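Side-chain contacts in cytidylyltransferase (Leptospira borgpetersenii serovar Hardjo-bovis, PDB 6OEW), which probably acts as a nucleotidyltransferase of the cytidylyltransferase family, joining a nucleotide to its substrate with the help of a bound metal ion: residues Met19-Thr22 and Gly26-Ala29; Asp34-Gly39 and Glu68-Lys73. One frame throughout, in Å; residues are numbered along the deposited sequence.

Contact 1: residues Met19-Thr22 and Gly26-Ala29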
ATOM      1  N   MET A  19     -13.658   5.581   0.500  1.00 29.29           N
ATOM      2  CA  MET A  19     -14.267   6.304  -0.613  1.00 32.05           C
ATOM      3  C   MET A  19     -14.015   7.798  -0.486  1.00 39.70           C
ATOM      4  O   MET A  19     -13.707   8.468  -1.478  1.00 36.34           O
ATOM      5  CB  MET A  19     -15.777   6.016  -0.665  1.00 34.09           C
ATOM      6  CG  MET A  19     -16.106   4.572  -1.134  1.00 33.85           C
ATOM      7  SD  MET A  19     -15.758   4.321  -2.895  1.00 34.74           S
ATOM      8  CE  MET A  19     -17.185   5.225  -3.582  1.00 35.25           C
ATOM      9  N   GLY A  20     -14.108   8.330   0.729  1.00 36.80           N
ATOM     10  CA  GLY A  20     -13.915   9.754   0.944  1.00 39.87           C
ATOM     11  C   GLY A  20     -12.457  10.149   1.045  1.00 43.61           C
ATOM     12  O   GLY A  20     -12.081  10.903   1.950  1.00 41.03           O
ATOM     13  N   SER A  21     -11.626   9.634   0.134  1.00 32.45           N
ATOM     14  CA  SER A  21     -10.211   9.965   0.154  1.00 35.68           C
ATOM     15  C   SER A  21     -10.005  11.457  -0.081  1.00 34.03           C
ATOM     16  O   SER A  21     -10.788  12.121  -0.761  1.00 37.72           O
ATOM     17  CB  SER A  21      -9.435   9.139  -0.894  1.00 32.15           C
ATOM     18  OG  SER A  21     -10.003   9.208  -2.218  1.00 31.58           O
ATOM     19  N   THR A  22      -8.905  11.974   0.464  1.00 41.28           N
ATOM     20  CA  THR A  22      -8.603  13.393   0.329  1.00 43.90           C
ATOM     21  C   THR A  22      -8.426  13.781  -1.131  1.00 45.78           C
ATOM     22  O   THR A  22      -8.935  14.816  -1.579  1.00 48.45           O
ATOM     23  CB  THR A  22      -7.345  13.723   1.132  1.00 53.51           C
ATOM     24  OG1 THR A  22      -7.453  13.160   2.447  1.00 63.86           O
ATOM     25  CG2 THR A  22      -7.177  15.215   1.254  1.00 59.79           C
ATOM     26  N   GLY A  26     -13.661   8.650  -4.271  1.00 34.60           N
ATOM     27  CA  GLY A  26     -14.357   7.698  -5.120  1.00 33.08           C
ATOM     28  C   GLY A  26     -13.449   6.867  -5.996  1.00 36.80           C
ATOM     29  O   GLY A  26     -13.925   5.939  -6.671  1.00 33.15           O
ATOM     30  N   LYS A  27     -12.157   7.166  -6.008  1.00 30.50           N
ATOM     31  CA  LYS A  27     -11.273   6.553  -6.989  1.00 36.76           C
ATOM     32  C   LYS A  27     -11.166   5.045  -6.787  1.00 34.44           C
ATOM     33  O   LYS A  27     -10.993   4.315  -7.759  1.00 33.32           O
ATOM     34  CB  LYS A  27      -9.889   7.206  -6.928  1.00 33.10           C
ATOM     35  CG  LYS A  27      -9.138   6.955  -5.585  1.00 31.19           C
ATOM     36  CD  LYS A  27      -8.047   8.007  -5.351  1.00 31.17           C
ATOM     37  CE  LYS A  27      -7.284   7.729  -4.040  1.00 41.70           C
ATOM     38  NZ  LYS A  27      -6.395   8.877  -3.680  1.00 32.89           N
ATOM     39  N   ILE A  28     -11.279   4.554  -5.546  1.00 32.36           N
ATOM     40  CA  ILE A  28     -11.084   3.122  -5.340  1.00 32.69           C
ATOM     41  C   ILE A  28     -12.187   2.306  -5.987  1.00 37.74           C
ATOM     42  O   ILE A  28     -12.003   1.105  -6.224  1.00 37.66           O
ATOM     43  CB  ILE A  28     -10.983   2.785  -3.839  1.00 31.42           C
ATOM     44  CG1 ILE A  28     -12.278   3.118  -3.094  1.00 32.52           C
ATOM     45  CG2 ILE A  28      -9.753   3.475  -3.221  1.00 33.60           C
ATOM     46  CD1 ILE A  28     -12.256   2.663  -1.622  1.00 34.52           C
ATOM     47  N   ALA A  29     -13.324   2.935  -6.300  1.00 34.65           N
ATOM     48  CA  ALA A  29     -14.448   2.289  -6.962  1.00 34.00           C
ATOM     49  C   ALA A  29     -14.470   2.528  -8.470  1.00 37.42           C
ATOM     50  O   ALA A  29     -15.418   2.104  -9.135  1.00 39.02           O
ATOM     51  CB  ALA A  29     -15.776   2.767  -6.337  1.00 33.97           C
TER
HETATM   52  O   HOH W   1     -11.428   6.715  -2.934  1.00 30.51           O
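The loop after the first strand of this GT-A-type nucleotidyltransferase fold, which in relatives reaches the nucleotide, is closed on itself where Met19 O accepts from Gly26 N (2.8 Å, N-H...O 140°). The donor lies in the carbonyl plane, and Gly26 takes a positive phi (95°), a conformation easily reached without a side chain. Gly20, between Met19 and Ser21, centres an inverse gamma turn, and Ser21 N adds a weak bond to the same Met19 O. That oxygen and Ser21 OG both accept from water 1, at 3.2 Å from Met19 O and 3.0 Å from Ser21 OG, while Ile28 N gives the water a weak, long bond; Ser21 OG is also bonded to Arg23 O. The Met19 chain is bent at both chi2 and chi3, which folds its thioether back over the 3-10 turn: SD lies 3.7 Å from Ile28 CG1 and 3.8 Å from Ala29 CB. Lys66 and Thr67 of helix 65-73 also touch this thioether chain. Lys27, extended beyond CG, runs alongside Ser21 toward the metal site; its ammonium is held by Asp202 OD1 and the carbonyls of Arg23 and Ile201. Its side chain lies about 4 Å from that of Asp108, a magnesium ligand of this protein. On the way its methylene CE passes 3.6 Å from Ser21 OG.

Contact 2: residues Asp34-Gly39 and Glu68-Lys73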
ATOM      1  N   ASP A  34     -11.174  -5.481 -15.615  1.00 47.06           N
ATOM      2  CA  ASP A  34     -12.506  -6.050 -15.473  1.00 47.80           C
ATOM      3  C   ASP A  34     -13.061  -5.892 -14.064  1.00 44.81           C
ATOM      4  O   ASP A  34     -14.038  -6.563 -13.715  1.00 48.53           O
ATOM      5  CB  ASP A  34     -12.511  -7.524 -15.886  1.00 49.02           C
ATOM      6  CG  ASP A  34     -11.657  -8.400 -14.979  1.00 51.78           C
ATOM      7  OD1 ASP A  34     -10.962  -7.883 -14.077  1.00 48.25           O
ATOM      8  OD2 ASP A  34     -11.694  -9.628 -15.171  1.00 54.81           O
ATOM      9  N   THR A  35     -12.479  -5.005 -13.254  1.00 43.63           N
ATOM     10  CA  THR A  35     -12.925  -4.860 -11.874  1.00 43.14           C
ATOM     11  C   THR A  35     -12.907  -3.384 -11.463  1.00 44.77           C
ATOM     12  O   THR A  35     -13.214  -2.507 -12.278  1.00 43.12           O
ATOM     13  CB  THR A  35     -12.060  -5.759 -10.968  1.00 40.06           C
ATOM     14  OG1 THR A  35     -12.501  -5.683  -9.605  1.00 40.07           O
ATOM     15  CG2 THR A  35     -10.568  -5.403 -11.065  1.00 39.25           C
ATOM     16  N   THR A  36     -12.601  -3.100 -10.204  1.00 40.35           N
ATOM     17  CA  THR A  36     -12.405  -1.753  -9.683  1.00 38.95           C
ATOM     18  C   THR A  36     -10.931  -1.528  -9.359  1.00 39.91           C
ATOM     19  O   THR A  36     -10.120  -2.467  -9.322  1.00 31.48           O
ATOM     20  CB  THR A  36     -13.250  -1.536  -8.423  1.00 39.35           C
ATOM     21  OG1 THR A  36     -12.818  -2.480  -7.422  1.00 34.65           O
ATOM     22  CG2 THR A  36     -14.746  -1.737  -8.730  1.00 37.46           C
ATOM     23  N   ILE A  37     -10.583  -0.264  -9.097  1.00 30.61           N
ATOM     24  CA  ILE A  37      -9.207   0.046  -8.685  1.00 28.56           C
ATOM     25  C   ILE A  37      -8.804  -0.803  -7.477  1.00 30.65           C
ATOM     26  O   ILE A  37      -7.770  -1.483  -7.487  1.00 34.36           O
ATOM     27  CB  ILE A  37      -9.060   1.551  -8.389  1.00 35.32           C
ATOM     28  CG1 ILE A  37      -8.968   2.345  -9.704  1.00 35.46           C
ATOM     29  CG2 ILE A  37      -7.872   1.806  -7.495  1.00 33.72           C
ATOM     30  CD1 ILE A  37      -7.610   2.263 -10.369  1.00 37.84           C
ATOM     31  N   LEU A  38      -9.627  -0.795  -6.429  1.00 31.24           N
ATOM     32  CA  LEU A  38      -9.292  -1.566  -5.232  1.00 32.98           C
ATOM     33  C   LEU A  38      -9.364  -3.067  -5.493  1.00 33.77           C
ATOM     34  O   LEU A  38      -8.509  -3.824  -5.008  1.00 32.32           O
ATOM     35  CB  LEU A  38     -10.213  -1.180  -4.071  1.00 28.46           C
ATOM     36  CG  LEU A  38      -9.956  -1.902  -2.732  1.00 32.51           C
ATOM     37  CD1 LEU A  38      -8.483  -1.833  -2.275  1.00 31.75           C
ATOM     38  CD2 LEU A  38     -10.849  -1.325  -1.651  1.00 30.31           C
ATOM     39  N   GLY A  39     -10.360  -3.526  -6.260  1.00 31.78           N
ATOM     40  CA  GLY A  39     -10.427  -4.953  -6.577  1.00 38.41           C
ATOM     41  C   GLY A  39      -9.209  -5.452  -7.341  1.00 39.79           C
ATOM     42  O   GLY A  39      -8.699  -6.552  -7.086  1.00 34.92           O
ATOM     43  N   GLU A  68     -16.372  -1.956   1.740  1.00 29.82           N
ATOM     44  CA  GLU A  68     -16.631  -3.288   2.271  1.00 33.10           C
ATOM     45  C   GLU A  68     -17.119  -4.228   1.171  1.00 32.27           C
ATOM     46  O   GLU A  68     -16.684  -5.388   1.096  1.00 33.23           O
ATOM     47  CB  GLU A  68     -17.640  -3.205   3.419  1.00 33.27           C
ATOM     48  CG  GLU A  68     -18.021  -4.550   3.995  1.00 30.82           C
ATOM     49  CD  GLU A  68     -19.106  -4.457   5.033  1.00 34.47           C
ATOM     50  OE1 GLU A  68     -19.576  -3.328   5.323  1.00 39.56           O
ATOM     51  OE2 GLU A  68     -19.503  -5.517   5.554  1.00 34.38           O
ATOM     52  N   GLU A  69     -17.995  -3.733   0.287  1.00 30.94           N
ATOM     53  CA  GLU A  69     -18.539  -4.566  -0.785  1.00 35.77           C
ATOM     54  C   GLU A  69     -17.437  -5.057  -1.717  1.00 39.15           C
ATOM     55  O   GLU A  69     -17.417  -6.232  -2.116  1.00 39.34           O
ATOM     56  CB  GLU A  69     -19.589  -3.796  -1.586  1.00 33.98           C
ATOM     57  CG  GLU A  69     -19.860  -4.405  -2.964  1.00 43.54           C
ATOM     58  CD  GLU A  69     -20.716  -3.510  -3.874  1.00 58.65           C
ATOM     59  OE1 GLU A  69     -21.516  -2.701  -3.354  1.00 57.33           O
ATOM     60  OE2 GLU A  69     -20.578  -3.621  -5.112  1.00 67.28           O
ATOM     61  N   ILE A  70     -16.521  -4.161  -2.087  1.00 34.08           N
ATOM     62  CA  ILE A  70     -15.422  -4.525  -2.969  1.00 36.18           C
ATOM     63  C   ILE A  70     -14.523  -5.558  -2.293  1.00 32.86           C
ATOM     64  O   ILE A  70     -14.162  -6.578  -2.897  1.00 36.27           O
ATOM     65  CB  ILE A  70     -14.641  -3.264  -3.387  1.00 34.00           C
ATOM     66  CG1 ILE A  70     -15.478  -2.382  -4.324  1.00 35.75           C
ATOM     67  CG2 ILE A  70     -13.287  -3.629  -4.029  1.00 36.22           C
ATOM     68  CD1 ILE A  70     -14.864  -1.010  -4.555  1.00 34.73           C
ATOM     69  N   ALA A  71     -14.185  -5.336  -1.016  1.00 28.46           N
ATOM     70  CA  ALA A  71     -13.358  -6.303  -0.301  1.00 28.95           C
ATOM     71  C   ALA A  71     -14.046  -7.656  -0.214  1.00 41.85           C
ATOM     72  O   ALA A  71     -13.404  -8.701  -0.390  1.00 36.63           O
ATOM     73  CB  ALA A  71     -13.023  -5.784   1.098  1.00 28.11           C
ATOM     74  N   LYS A  72     -15.354  -7.663   0.063  1.00 34.08           N
ATOM     75  CA  LYS A  72     -16.059  -8.929   0.225  1.00 37.43           C
ATOM     76  C   LYS A  72     -16.140  -9.686  -1.093  1.00 45.24           C
ATOM     77  O   LYS A  72     -16.036 -10.918  -1.107  1.00 44.52           O
ATOM     78  CB  LYS A  72     -17.459  -8.702   0.806  1.00 35.03           C
ATOM     79  CG  LYS A  72     -17.469  -8.630   2.331  1.00 48.59           C
ATOM     80  CD  LYS A  72     -18.781  -9.130   2.918  1.00 64.46           C
ATOM     81  CE  LYS A  72     -19.615  -7.994   3.474  1.00 71.91           C
ATOM     82  NZ  LYS A  72     -20.732  -8.514   4.319  1.00 81.24           N
ATOM     83  N   LYS A  73     -16.336  -8.963  -2.201  1.00 39.54           N
ATOM     84  CA  LYS A  73     -16.374  -9.578  -3.523  1.00 43.15           C
ATOM     85  C   LYS A  73     -15.073 -10.309  -3.814  1.00 45.80           C
ATOM     86  O   LYS A  73     -15.070 -11.334  -4.508  1.00 42.62           O
ATOM     87  CB  LYS A  73     -16.642  -8.500  -4.583  1.00 40.76           C
ATOM     88  CG  LYS A  73     -16.614  -8.964  -6.036  1.00 55.80           C
ATOM     89  CD  LYS A  73     -16.572  -7.762  -6.988  1.00 64.41           C
ATOM     90  CE  LYS A  73     -16.514  -8.178  -8.454  1.00 67.26           C
ATOM     91  NZ  LYS A  73     -17.814  -8.734  -8.923  1.00 72.29           N
TER
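Apolar packing of Ile70 against the start of helix 37-45 underlies this contact, and Ile70 CG2 makes the closest approach to each of Thr36, Leu38 and Gly39. This methyl, anti to its own backbone N while CG1 stands beside that N (chi1 -69°), reaches Leu38 CB at 3.9 Å, and Leu38 CG and CD2 lie only slightly farther off.

Thr36 and Ile70 reach toward each other tip to tip, aliphatic carbon against a hydroxyl: Thr36 OG1 stands 3.6 Å from Ile70 CG2 and 3.8 Å from Ile70 CD1. The same CG2 rests 3.7 Å from the backbone nitrogen Gly39 N.

The capping bond lies within 34-39. Thr36 is the N-cap of helix 37-45, and its OG1 accepts from Gly39 N (2.9 Å, N-H...O 153°). Ile70 CG2 therefore touches both the donor and the acceptor of the capping bond. On helix 65-73, Glu68 pairs with Arg80 and Lys72, beyond the interface.

Chemically, the two helices are held here by shape and burial, with the Gly39 amide hydrogen already spent on Thr36 OG1, so that aliphatic carbon can pack against the capped turn.

In the fold
Both segments of contact 1 come earlier in the chain than either segment of contact 2, and the centres of the two contacts lie 12 Å apart. Strand 31-32 leads from contact 1 to its antiparallel partner 35-36, which is already part of contact 2. A probable hydrogen bond, Ile28 O to Leu38 N at 3.0 Å, joins the 3-10 turn of contact 1 directly to the first turn of helix 37-45 in contact 2. Helix 65-73 is common to both: its earlier residues pack on Met19, Ile28 and Ala29, its later ones on 34-39. The loop near the magnesium site is thus tied to helix 37-45 by a backbone bond and packed against helix 65-73.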